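Local atomic coordinates of bifunctional protein PutA (Bradyrhizobium diazoefficiens, PDB entry 6BSN), a protein that probably oxidises proline to glutamate in two steps, pairing an FAD-dependent proline dehydrogenase with an NAD(+)-dependent glutamate-semialdehyde dehydrogenase in one chain. Residues F366-M371 and D489-P494; F391-T396 and G414-R419; I758-G763 and Y914-G919. The protein carries 1 engineered substitution. All blocks are in the same frame, centred on the assembly; numbering follows the deposited sequence.

Interaction 1 of 3, residues F366-M371 and D489-P494. With FDA (dihydroflavine-adenine dinucleotide), chain C; SO4 (sulfate ion), chain I.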
loop_
_atom_site.group_PDB
_atom_site.type_symbol
_atom_site.label_atom_id
_atom_site.label_comp_id
_atom_site.label_asym_id
_atom_site.label_seq_id
_atom_site.Cartn_x
_atom_site.Cartn_y
_atom_site.Cartn_z
ATOM N N PHE A 366 -11.823 33.678 4.120
ATOM C CA PHE A 366 -12.079 32.362 3.551
ATOM C C PHE A 366 -10.769 31.749 3.076
ATOM O O PHE A 366 -9.810 32.460 2.751
ATOM C CB PHE A 366 -13.099 32.472 2.404
ATOM C CG PHE A 366 -14.415 33.097 2.843
ATOM C CD1 PHE A 366 -15.284 32.395 3.673
ATOM C CD2 PHE A 366 -14.750 34.388 2.470
ATOM C CE1 PHE A 366 -16.477 32.969 4.103
ATOM C CE2 PHE A 366 -15.936 34.969 2.902
ATOM C CZ PHE A 366 -16.797 34.270 3.716
ATOM N N THR A 367 -10.724 30.411 3.059
ATOM C CA THR A 367 -9.538 29.679 2.634
ATOM C C THR A 367 -9.744 28.953 1.317
ATOM O O THR A 367 -8.785 28.402 0.772
ATOM C CB THR A 367 -9.090 28.669 3.711
ATOM O OG1 THR A 367 -10.186 27.821 4.089
ATOM C CG2 THR A 367 -8.613 29.395 4.948
ATOM N N ARG A 368 -10.946 28.975 0.772
ATOM C CA ARG A 368 -11.207 28.481 -0.573
ATOM C C ARG A 368 -11.593 29.655 -1.450
ATOM O O ARG A 368 -12.450 30.463 -1.077
ATOM C CB ARG A 368 -12.319 27.424 -0.590
ATOM C CG ARG A 368 -11.816 26.062 -0.175
ATOM C CD ARG A 368 -12.830 24.978 -0.512
ATOM N NE ARG A 368 -13.097 24.842 -1.946
ATOM C CZ ARG A 368 -13.993 23.996 -2.455
ATOM N NH1 ARG A 368 -14.703 23.205 -1.647
ATOM N NH2 ARG A 368 -14.182 23.929 -3.769
ATOM N N LYS A 369 -10.939 29.740 -2.604
ATOM C CA LYS A 369 -11.175 30.816 -3.552
ATOM C C LYS A 369 -12.653 30.949 -3.916
ATOM O O LYS A 369 -13.186 32.068 -3.992
ATOM C CB LYS A 369 -10.333 30.554 -4.801
ATOM C CG LYS A 369 -9.766 31.788 -5.463
ATOM C CD LYS A 369 -10.776 32.411 -6.366
ATOM C CE LYS A 369 -10.130 33.358 -7.361
ATOM N NZ LYS A 369 -11.178 33.739 -8.343
ATOM N N ALA A 370 -13.328 29.821 -4.167
ATOM C CA ALA A 370 -14.745 29.877 -4.540
ATOM C C ALA A 370 -15.594 30.487 -3.434
ATOM O O ALA A 370 -16.659 31.048 -3.719
ATOM C CB ALA A 370 -15.279 28.483 -4.898
ATOM N N MET A 371 -15.154 30.377 -2.171
ATOM C CA MET A 371 -15.869 31.029 -1.072
ATOM C C MET A 371 -15.723 32.555 -1.145
ATOM O O MET A 371 -16.696 33.291 -0.940
ATOM C CB MET A 371 -15.384 30.483 0.279
ATOM C CG MET A 371 -16.000 29.132 0.702
ATOM S SD MET A 371 -17.814 29.174 0.883
ATOM C CE MET A 371 -18.054 30.217 2.322
ATOM N N ASP A 489 -21.094 25.819 -7.490
ATOM C CA ASP A 489 -20.869 24.514 -8.097
ATOM C C ASP A 489 -19.516 23.930 -7.732
ATOM O O ASP A 489 -19.337 22.711 -7.804
ATOM C CB ASP A 489 -20.997 24.624 -9.617
ATOM C CG ASP A 489 -22.427 24.903 -10.065
ATOM O OD1 ASP A 489 -23.366 24.569 -9.307
ATOM O OD2 ASP A 489 -22.608 25.456 -11.169
ATOM N N ALA A 490 -18.558 24.769 -7.359
ATOM C CA ALA A 490 -17.261 24.272 -6.914
ATOM C C ALA A 490 -17.280 23.879 -5.447
ATOM O O ALA A 490 -16.515 22.996 -5.040
ATOM C CB ALA A 490 -16.184 25.323 -7.162
ATOM N N ILE A 491 -18.129 24.525 -4.643
ATOM C CA ILE A 491 -18.212 24.233 -3.211
ATOM C C ILE A 491 -19.186 23.095 -2.925
ATOM O O ILE A 491 -18.942 22.286 -2.032
ATOM C CB ILE A 491 -18.606 25.503 -2.429
ATOM C CG1 ILE A 491 -17.557 26.594 -2.605
ATOM C CG2 ILE A 491 -18.764 25.196 -0.947
ATOM C CD1 ILE A 491 -18.124 27.972 -2.360
ATOM N N VAL A 492 -20.291 23.048 -3.669
ATOM C CA VAL A 492 -21.400 22.095 -3.560
ATOM C C VAL A 492 -22.002 22.025 -2.152
ATOM O O VAL A 492 -23.204 22.265 -1.987
ATOM C CB VAL A 492 -21.004 20.696 -4.104
ATOM C CG1 VAL A 492 -20.232 20.824 -5.420
ATOM C CG2 VAL A 492 -20.237 19.806 -3.098
ATOM N N ARG A 493 -21.195 21.737 -1.124
ATOM C CA ARG A 493 -21.729 21.457 0.205
ATOM C C ARG A 493 -21.081 22.343 1.264
ATOM O O ARG A 493 -19.858 22.535 1.252
ATOM C CB ARG A 493 -21.522 19.972 0.580
ATOM N N PRO A 494 -21.866 22.835 2.231
ATOM C CA PRO A 494 -21.316 23.776 3.223
ATOM C C PRO A 494 -20.135 23.221 4.001
ATOM O O PRO A 494 -19.192 23.967 4.311
ATOM C CB PRO A 494 -22.516 24.051 4.137
ATOM C CG PRO A 494 -23.715 23.707 3.316
ATOM C CD PRO A 494 -23.292 22.553 2.470
HETATM P PA FDA C . -9.430 36.839 -9.040
HETATM O O1A FDA C . -8.469 35.889 -9.810
HETATM O O2A FDA C . -10.840 36.714 -9.195
HETATM O O5B FDA C . -9.458 36.717 -7.564
HETATM C C5B FDA C . -8.226 36.680 -6.853
HETATM C C4B FDA C . -8.479 36.841 -5.357
HETATM O O4B FDA C . -9.111 35.722 -4.796
HETATM C C3B FDA C . -7.265 37.029 -4.505
HETATM O O3B FDA C . -6.806 38.314 -4.585
HETATM C C2B FDA C . -7.780 36.701 -3.162
HETATM O O2B FDA C . -8.413 37.800 -2.597
HETATM C C1B FDA C . -8.768 35.619 -3.454
HETATM N N9A FDA C . -8.265 34.279 -3.203
HETATM C C8A FDA C . -7.254 33.594 -3.862
HETATM N N7A FDA C . -7.105 32.400 -3.309
HETATM C C5A FDA C . -8.012 32.255 -2.262
HETATM C C6A FDA C . -8.309 31.255 -1.355
HETATM N N6A FDA C . -7.595 30.008 -1.384
HETATM N N1A FDA C . -9.276 31.432 -0.442
HETATM C C2A FDA C . -9.974 32.583 -0.369
HETATM N N3A FDA C . -9.709 33.582 -1.253
HETATM C C4A FDA C . -8.765 33.451 -2.183
HETATM N N1 FDA C . -7.364 44.767 -2.409
HETATM C C2 FDA C . -7.429 45.083 -1.017
HETATM O O2 FDA C . -7.218 44.059 -0.128
HETATM N N3 FDA C . -7.700 46.411 -0.592
HETATM C C4 FDA C . -7.909 47.421 -1.553
HETATM O O4 FDA C . -8.180 48.710 -1.176
HETATM C C4X FDA C . -7.850 47.084 -3.003
HETATM N N5 FDA C . -8.021 48.116 -3.986
HETATM C C5X FDA C . -8.156 47.717 -5.379
HETATM C C6 FDA C . -8.538 48.754 -6.391
HETATM C C7 FDA C . -8.737 48.339 -7.735
HETATM C C7M FDA C . -9.122 49.368 -8.763
HETATM C C8 FDA C . -8.574 46.963 -8.114
HETATM C C8M FDA C . -8.778 46.490 -9.534
HETATM C C9 FDA C . -8.212 45.996 -7.151
HETATM C C9A FDA C . -8.002 46.412 -5.746
HETATM N N10 FDA C . -7.543 45.435 -4.779
HETATM C C10 FDA C . -7.587 45.799 -3.393
HETATM C "C1'" FDA C . -7.014 44.113 -5.161
HETATM C "C2'" FDA C . -8.097 43.051 -5.069
HETATM O "O2'" FDA C . -8.461 42.850 -3.750
HETATM C "C3'" FDA C . -7.625 41.737 -5.668
HETATM O "O3'" FDA C . -6.503 41.378 -4.974
HETATM C "C4'" FDA C . -7.251 41.743 -7.152
HETATM O "O4'" FDA C . -7.970 42.710 -7.841
HETATM C "C5'" FDA C . -7.528 40.389 -7.794
HETATM O "O5'" FDA C . -8.869 39.992 -7.580
HETATM P P FDA C . -9.903 39.655 -8.766
HETATM O O1P FDA C . -11.434 39.806 -8.503
HETATM O O2P FDA C . -9.284 40.535 -9.908
HETATM O O3P FDA C . -9.220 38.284 -9.348
HETATM S S SO4 I . -11.583 26.486 -5.000
HETATM O O1 SO4 I . -11.351 27.328 -6.165
HETATM O O2 SO4 I . -10.341 25.885 -4.518
HETATM O O3 SO4 I . -12.517 25.417 -5.365
HETATM O O4 SO4 I . -12.182 27.269 -3.920
#
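R368, A370 and M371, at the start of helix 369-385, meet A490 and I491 in the last turn of helix 487-491. Ahead of them, the F366 ring lies under the carbonyl O of M371, which sits over one face near the rim, while helix 18-28 packs on it from outside the pair. The carbonyl O of T367 accepts the adenine amine N6A of the dihydroflavin cofactor at 2.9 Å, and T367 OG1 is taken by the backbone N of H499. R368 holds the N-cap position, and its chain bends at chi3 (63°), carrying the guanidinium across to the second segment. There NH2 donates twice, to A490 O at 2.8 Å, from above the carbonyl plane, and to sulfate O3 at 2.7 Å in an almost straight bond (172°); NE gives a longer bond to sulfate O4, and NH1 reaches A496 O. I491 CG1 lies over one face of the guanidinium. Helix 369-385 runs into strand 390-395 of the proline dehydrogenase barrel, and its N-terminal end borders the FAD site. K369 turns the other way: its CG lies over the face of the adenine, near N7A and C8A, and NZ meets phosphate oxygen O2A of the cofactor at 3.1 Å while also salt-bridged to D373. A370 N donates to sulfate O4 at 2.8 Å, as suits an anion, probably from the crystallisation liquor, at a helix N-terminus; A370 CB packs 3.7 Å from I491 CG1. M371 crosses I491 at about a right angle, SD 3.5 Å from CD1.

Interaction 2 of 3, residues F391-T396 and G414-R419. With FDA (dihydroflavine-adenine dinucleotide), chain C.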
loop_
_atom_site.group_PDB
_atom_site.type_symbol
_atom_site.label_atom_id
_atom_site.label_comp_id
_atom_site.label_asym_id
_atom_site.label_seq_id
_atom_site.Cartn_x
_atom_site.Cartn_y
_atom_site.Cartn_z
ATOM N N PHE A 391 -23.008 54.310 -3.876
ATOM C CA PHE A 391 -22.620 54.102 -5.262
ATOM C C PHE A 391 -21.547 53.017 -5.275
ATOM O O PHE A 391 -20.389 53.294 -4.929
ATOM C CB PHE A 391 -22.098 55.405 -5.871
ATOM C CG PHE A 391 -21.719 55.301 -7.319
ATOM C CD1 PHE A 391 -20.425 54.936 -7.693
ATOM C CD2 PHE A 391 -22.647 55.581 -8.309
ATOM C CE1 PHE A 391 -20.061 54.857 -9.053
ATOM C CE2 PHE A 391 -22.292 55.495 -9.664
ATOM C CZ PHE A 391 -21.002 55.129 -10.034
ATOM N N PRO A 392 -21.872 51.779 -5.625
ATOM C CA PRO A 392 -20.887 50.700 -5.504
ATOM C C PRO A 392 -19.923 50.727 -6.667
ATOM O O PRO A 392 -20.273 51.112 -7.782
ATOM C CB PRO A 392 -21.738 49.417 -5.532
ATOM C CG PRO A 392 -23.218 49.887 -5.523
ATOM C CD PRO A 392 -23.191 51.288 -6.052
ATOM N N GLN A 393 -18.693 50.305 -6.384
ATOM C CA GLN A 393 -17.621 50.223 -7.374
ATOM C C GLN A 393 -17.050 48.813 -7.280
ATOM O O GLN A 393 -16.484 48.436 -6.248
ATOM C CB GLN A 393 -16.546 51.292 -7.122
ATOM C CG GLN A 393 -17.141 52.698 -6.933
ATOM C CD GLN A 393 -16.165 53.683 -6.275
ATOM O OE1 GLN A 393 -15.704 53.483 -5.140
ATOM N NE2 GLN A 393 -15.835 54.740 -6.999
ATOM N N PHE A 394 -17.224 48.023 -8.333
ATOM C CA PHE A 394 -16.837 46.613 -8.308
ATOM C C PHE A 394 -15.466 46.514 -8.960
ATOM O O PHE A 394 -15.346 46.563 -10.181
ATOM C CB PHE A 394 -17.903 45.751 -8.986
ATOM C CG PHE A 394 -19.266 45.889 -8.341
ATOM C CD1 PHE A 394 -19.489 45.391 -7.061
ATOM C CD2 PHE A 394 -20.303 46.566 -8.980
ATOM C CE1 PHE A 394 -20.714 45.545 -6.442
ATOM C CE2 PHE A 394 -21.528 46.713 -8.371
ATOM C CZ PHE A 394 -21.739 46.198 -7.098
ATOM N N ALA A 395 -14.423 46.415 -8.129
ATOM C CA ALA A 395 -13.037 46.367 -8.590
ATOM C C ALA A 395 -12.623 44.908 -8.741
ATOM O O ALA A 395 -12.340 44.219 -7.754
ATOM C CB ALA A 395 -12.118 47.101 -7.621
ATOM N N THR A 396 -12.571 44.438 -9.983
ATOM C CA THR A 396 -12.186 43.064 -10.282
ATOM C C THR A 396 -11.803 42.970 -11.754
ATOM O O THR A 396 -12.326 43.710 -12.588
ATOM C CB THR A 396 -13.333 42.091 -9.972
ATOM O OG1 THR A 396 -12.980 40.773 -10.408
ATOM C CG2 THR A 396 -14.570 42.507 -10.690
ATOM N N GLY A 414 -25.967 53.682 -11.785
ATOM C CA GLY A 414 -25.728 53.946 -10.375
ATOM C C GLY A 414 -24.637 53.106 -9.733
ATOM O O GLY A 414 -24.542 53.066 -8.497
ATOM N N PHE A 415 -23.813 52.436 -10.527
ATOM C CA PHE A 415 -22.630 51.742 -10.019
ATOM C C PHE A 415 -21.554 51.842 -11.094
ATOM O O PHE A 415 -21.787 52.397 -12.173
ATOM C CB PHE A 415 -22.955 50.288 -9.658
ATOM C CG PHE A 415 -23.277 49.429 -10.854
ATOM C CD1 PHE A 415 -22.309 48.616 -11.427
ATOM C CD2 PHE A 415 -24.552 49.439 -11.410
ATOM C CE1 PHE A 415 -22.603 47.818 -12.525
ATOM C CE2 PHE A 415 -24.859 48.649 -12.517
ATOM C CZ PHE A 415 -23.883 47.842 -13.079
ATOM N N GLU A 416 -20.372 51.299 -10.812
ATOM C CA GLU A 416 -19.327 51.250 -11.827
ATOM C C GLU A 416 -18.452 50.032 -11.571
ATOM O O GLU A 416 -18.449 49.461 -10.476
ATOM C CB GLU A 416 -18.459 52.529 -11.825
ATOM C CG GLU A 416 -17.395 52.496 -10.711
ATOM C CD GLU A 416 -16.604 53.782 -10.539
ATOM O OE1 GLU A 416 -16.938 54.805 -11.180
ATOM O OE2 GLU A 416 -15.651 53.763 -9.725
ATOM N N PHE A 417 -17.689 49.647 -12.588
ATOM C CA PHE A 417 -16.597 48.712 -12.386
ATOM C C PHE A 417 -15.266 49.469 -12.260
ATOM O O PHE A 417 -15.153 50.657 -12.587
ATOM C CB PHE A 417 -16.545 47.695 -13.528
ATOM C CG PHE A 417 -17.721 46.761 -13.559
ATOM C CD1 PHE A 417 -18.797 47.010 -14.403
ATOM C CD2 PHE A 417 -17.751 45.630 -12.740
ATOM C CE1 PHE A 417 -19.899 46.146 -14.418
ATOM C CE2 PHE A 417 -18.831 44.768 -12.752
ATOM C CZ PHE A 417 -19.905 45.015 -13.585
ATOM N N GLN A 418 -14.244 48.761 -11.779
ATOM C CA GLN A 418 -12.923 49.362 -11.616
ATOM C C GLN A 418 -11.861 48.351 -12.015
ATOM O O GLN A 418 -12.036 47.138 -11.859
ATOM C CB GLN A 418 -12.647 49.835 -10.182
ATOM C CG GLN A 418 -13.557 50.942 -9.690
ATOM C CD GLN A 418 -13.093 51.551 -8.377
ATOM O OE1 GLN A 418 -12.346 50.922 -7.603
ATOM N NE2 GLN A 418 -13.546 52.785 -8.107
ATOM N N ARG A 419 -10.765 48.868 -12.554
ATOM C CA ARG A 419 -9.642 48.041 -12.922
ATOM C C ARG A 419 -8.360 48.817 -12.665
ATOM O O ARG A 419 -8.370 50.033 -12.457
ATOM C CB ARG A 419 -9.726 47.619 -14.393
ATOM C CG ARG A 419 -9.601 48.812 -15.360
ATOM C CD ARG A 419 -9.612 48.364 -16.826
ATOM N NE ARG A 419 -9.054 49.394 -17.698
ATOM C CZ ARG A 419 -7.823 49.357 -18.201
ATOM N NH1 ARG A 419 -7.399 50.340 -18.968
ATOM N NH2 ARG A 419 -7.019 48.338 -17.933
HETATM P PA FDA C . -9.430 36.839 -9.040
HETATM O O1A FDA C . -8.469 35.889 -9.810
HETATM O O2A FDA C . -10.840 36.714 -9.195
HETATM O O5B FDA C . -9.458 36.717 -7.564
HETATM C C5B FDA C . -8.226 36.680 -6.853
HETATM C C4B FDA C . -8.479 36.841 -5.357
HETATM O O4B FDA C . -9.111 35.722 -4.796
HETATM C C3B FDA C . -7.265 37.029 -4.505
HETATM O O3B FDA C . -6.806 38.314 -4.585
HETATM C C2B FDA C . -7.780 36.701 -3.162
HETATM O O2B FDA C . -8.413 37.800 -2.597
HETATM C C1B FDA C . -8.768 35.619 -3.454
HETATM N N9A FDA C . -8.265 34.279 -3.203
HETATM C C8A FDA C . -7.254 33.594 -3.862
HETATM N N7A FDA C . -7.105 32.400 -3.309
HETATM C C5A FDA C . -8.012 32.255 -2.262
HETATM C C6A FDA C . -8.309 31.255 -1.355
HETATM N N6A FDA C . -7.595 30.008 -1.384
HETATM N N1A FDA C . -9.276 31.432 -0.442
HETATM C C2A FDA C . -9.974 32.583 -0.369
HETATM N N3A FDA C . -9.709 33.582 -1.253
HETATM C C4A FDA C . -8.765 33.451 -2.183
HETATM N N1 FDA C . -7.364 44.767 -2.409
HETATM C C2 FDA C . -7.429 45.083 -1.017
HETATM O O2 FDA C . -7.218 44.059 -0.128
HETATM N N3 FDA C . -7.700 46.411 -0.592
HETATM C C4 FDA C . -7.909 47.421 -1.553
HETATM O O4 FDA C . -8.180 48.710 -1.176
HETATM C C4X FDA C . -7.850 47.084 -3.003
HETATM N N5 FDA C . -8.021 48.116 -3.986
HETATM C C5X FDA C . -8.156 47.717 -5.379
HETATM C C6 FDA C . -8.538 48.754 -6.391
HETATM C C7 FDA C . -8.737 48.339 -7.735
HETATM C C7M FDA C . -9.122 49.368 -8.763
HETATM C C8 FDA C . -8.574 46.963 -8.114
HETATM C C8M FDA C . -8.778 46.490 -9.534
HETATM C C9 FDA C . -8.212 45.996 -7.151
HETATM C C9A FDA C . -8.002 46.412 -5.746
HETATM N N10 FDA C . -7.543 45.435 -4.779
HETATM C C10 FDA C . -7.587 45.799 -3.393
HETATM C "C1'" FDA C . -7.014 44.113 -5.161
HETATM C "C2'" FDA C . -8.097 43.051 -5.069
HETATM O "O2'" FDA C . -8.461 42.850 -3.750
HETATM C "C3'" FDA C . -7.625 41.737 -5.668
HETATM O "O3'" FDA C . -6.503 41.378 -4.974
HETATM C "C4'" FDA C . -7.251 41.743 -7.152
HETATM O "O4'" FDA C . -7.970 42.710 -7.841
HETATM C "C5'" FDA C . -7.528 40.389 -7.794
HETATM O "O5'" FDA C . -8.869 39.992 -7.580
HETATM P P FDA C . -9.903 39.655 -8.766
HETATM O O1P FDA C . -11.434 39.806 -8.503
HETATM O O2P FDA C . -9.284 40.535 -9.908
HETATM O O3P FDA C . -9.220 38.284 -9.348
HETATM O O HOH W 1 -13.082 53.693 -5.138
#
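F394 of strand 390-395 is gripped through both backbone polar atoms by strand 416-420: its N donates to E416 O at 2.9 Å, and its O accepts Q418 N at equal length. P392 O takes E416 N, and T396 N adds a weak bond to Q418 O. This parallel pairing closes a beta-alpha-beta crossover through helix 399-409 in the proline dehydrogenase barrel. With CG between the backbone N and carbonyl carbon (chi1 80°) and an extended chain beyond, E416 brings OE2 beside the Q393 amide. OE2 is the common acceptor: Q418 NE2 meets it at 2.8 Å nearly along its C-O axis, Q393 NE2 bonds weakly at 2.9 Å and also donates to N276, and R441 completes a salt bridge. With an alanine here, R441 would probably lose its charge partner and both amides their shared acceptor, though Q393 keeps N276. One water donates to Q393 OE1 and accepts from Q418 NE2; Q418 OE1 is taken by R341. T396 OG1 donates to cofactor phosphate O1P at 2.6 Å. F415 CA makes a CH-pi contact over the F391 ring. With R441 and two amide donors around it, the buried E416 carboxylate is likely to stay ionised.

Interaction 3 of 3, residues I758-G763 and Y914-G919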
loop_
_atom_site.group_PDB
_atom_site.type_symbol
_atom_site.label_atom_id
_atom_site.label_comp_id
_atom_site.label_asym_id
_atom_site.label_seq_id
_atom_site.Cartn_x
_atom_site.Cartn_y
_atom_site.Cartn_z
ATOM N N ILE A 758 24.887 21.993 30.160
ATOM C CA ILE A 758 24.134 22.559 29.041
ATOM C C ILE A 758 23.983 24.048 29.310
ATOM O O ILE A 758 23.342 24.444 30.294
ATOM C CB ILE A 758 22.762 21.884 28.879
ATOM C CG1 ILE A 758 22.928 20.391 28.619
ATOM C CG2 ILE A 758 21.987 22.516 27.738
ATOM C CD1 ILE A 758 21.649 19.593 28.819
ATOM N N ALA A 759 24.580 24.878 28.451
ATOM C CA ALA A 759 24.645 26.310 28.709
ATOM C C ALA A 759 24.261 27.081 27.454
ATOM O O ALA A 759 24.764 26.785 26.363
ATOM C CB ALA A 759 26.056 26.728 29.183
ATOM N N GLU A 760 23.378 28.072 27.608
ATOM C CA GLU A 760 23.110 29.065 26.568
ATOM C C GLU A 760 23.509 30.423 27.128
ATOM O O GLU A 760 23.025 30.822 28.193
ATOM C CB GLU A 760 21.636 29.043 26.138
ATOM C CG GLU A 760 21.285 30.011 24.963
ATOM C CD GLU A 760 20.701 31.320 25.450
ATOM O OE1 GLU A 760 19.460 31.380 25.624
ATOM O OE2 GLU A 760 21.481 32.280 25.688
ATOM N N THR A 761 24.417 31.121 26.438
ATOM C CA THR A 761 25.102 32.260 27.051
ATOM C C THR A 761 25.112 33.512 26.173
ATOM O O THR A 761 26.074 34.277 26.198
ATOM C CB THR A 761 26.528 31.875 27.446
ATOM O OG1 THR A 761 27.133 31.144 26.374
ATOM C CG2 THR A 761 26.499 30.995 28.685
ATOM N N GLY A 762 24.053 33.754 25.415
ATOM C CA GLY A 762 23.917 35.015 24.720
ATOM C C GLY A 762 24.680 35.094 23.408
ATOM O O GLY A 762 25.138 34.100 22.837
ATOM N N GLY A 763 24.795 36.321 22.916
ATOM C CA GLY A 763 25.509 36.555 21.676
ATOM C C GLY A 763 25.669 38.037 21.438
ATOM O O GLY A 763 25.014 38.869 22.070
ATOM N N TYR A 914 31.032 34.734 19.432
ATOM C CA TYR A 914 29.660 34.328 19.678
ATOM C C TYR A 914 29.044 33.737 18.408
ATOM O O TYR A 914 29.585 33.858 17.311
ATOM C CB TYR A 914 28.833 35.520 20.174
ATOM C CG TYR A 914 29.145 35.925 21.593
ATOM C CD1 TYR A 914 28.552 35.268 22.674
ATOM C CD2 TYR A 914 30.025 36.973 21.863
ATOM C CE1 TYR A 914 28.819 35.641 23.972
ATOM C CE2 TYR A 914 30.306 37.352 23.173
ATOM C CZ TYR A 914 29.703 36.690 24.220
ATOM O OH TYR A 914 29.981 37.064 25.526
ATOM N N GLY A 915 27.897 33.083 18.568
ATOM C CA GLY A 915 27.216 32.538 17.410
ATOM C C GLY A 915 25.804 32.089 17.696
ATOM O O GLY A 915 25.480 30.907 17.548
ATOM N N LEU A 916 24.950 33.021 18.110
ATOM C CA LEU A 916 23.592 32.672 18.517
ATOM C C LEU A 916 22.604 32.967 17.387
ATOM O O LEU A 916 22.109 32.038 16.751
ATOM C CB LEU A 916 23.207 33.408 19.806
ATOM C CG LEU A 916 21.931 32.930 20.510
ATOM C CD1 LEU A 916 21.875 31.382 20.615
ATOM C CD2 LEU A 916 21.813 33.545 21.885
ATOM N N THR A 917 22.281 34.238 17.130
ATOM C CA THR A 917 21.431 34.562 15.984
ATOM C C THR A 917 22.175 35.423 14.966
ATOM O O THR A 917 23.171 36.095 15.274
ATOM C CB THR A 917 20.131 35.260 16.405
ATOM O OG1 THR A 917 20.432 36.475 17.095
ATOM C CG2 THR A 917 19.322 34.354 17.334
ATOM N N LEU A 918 21.661 35.382 13.737
ATOM C CA LEU A 918 22.195 36.126 12.600
ATOM C C LEU A 918 21.041 36.420 11.647
ATOM O O LEU A 918 20.349 35.496 11.214
ATOM C CB LEU A 918 23.290 35.322 11.890
ATOM C CG LEU A 918 23.664 35.904 10.527
ATOM C CD1 LEU A 918 24.346 37.249 10.713
ATOM C CD2 LEU A 918 24.555 34.965 9.766
ATOM N N GLY A 919 20.833 37.692 11.313
ATOM C CA GLY A 919 19.819 38.080 10.345
ATOM C C GLY A 919 20.459 38.367 8.996
ATOM O O GLY A 919 21.539 38.953 8.924
#
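G763 packs over the Y914 ring, its CA 3.5 Å from CD1 and its carbonyl C above one face, toward the rim. This is the tight side: a side chain at G763 would bring its CB to about 3.0 Å from L916 CB. L916 closes in beside it, with CG anti to the backbone N (chi1 -168°), and sets CD2 3.5 Å from G762 O. That oxygen is hydrogen-bonded to S962 OG, which also takes G915 N, so one serine bridges the two segments where they form no direct hydrogen bond. Strand 757-760 belongs to the sheet of the Rossmann-type NAD(+)-binding part of the aldehyde dehydrogenase module, whereas strand 917-921 pairs with 765-769 in the other sheet; the T761-G763 turn thus carries the chain between them. Packing is looser at the ends. T761 O meets the Y914 ring only at its edge, 3.8 Å from CE1, and the tyrosine is partly exposed. E760, a predicted active-site residue and also partly exposed, crosses L916 at about a right angle with OE2 4.0 Å from CD2. Its OE2 instead accepts G762 N at 3.0 Å, while its side chain lies near the engineered A794 and a bound proline.

In the fold
Interaction 2 is within the proline dehydrogenase barrel, while interaction 1 packs helix 487-491 on one of its helices; both touch the same dihydroflavin cofactor, though their nearest atoms are about 8 Å apart. Residues 366-371 take the adenine and a phosphate, interaction 2 the other phosphate and the dimethyl edge of the flavin. Helix 369-385 leads into strand 390-395, and interaction 2 falls wholly between the two segments of interaction 1 in sequence. Interaction 3 lies across the chain's centre, in the aldehyde dehydrogenase module beside its predicted active site. Its centre is 47 Å from that of interaction 1 and 54 Å from that of interaction 2, consistent with two well-separated catalytic modules, between which substrate is thought to be channelled.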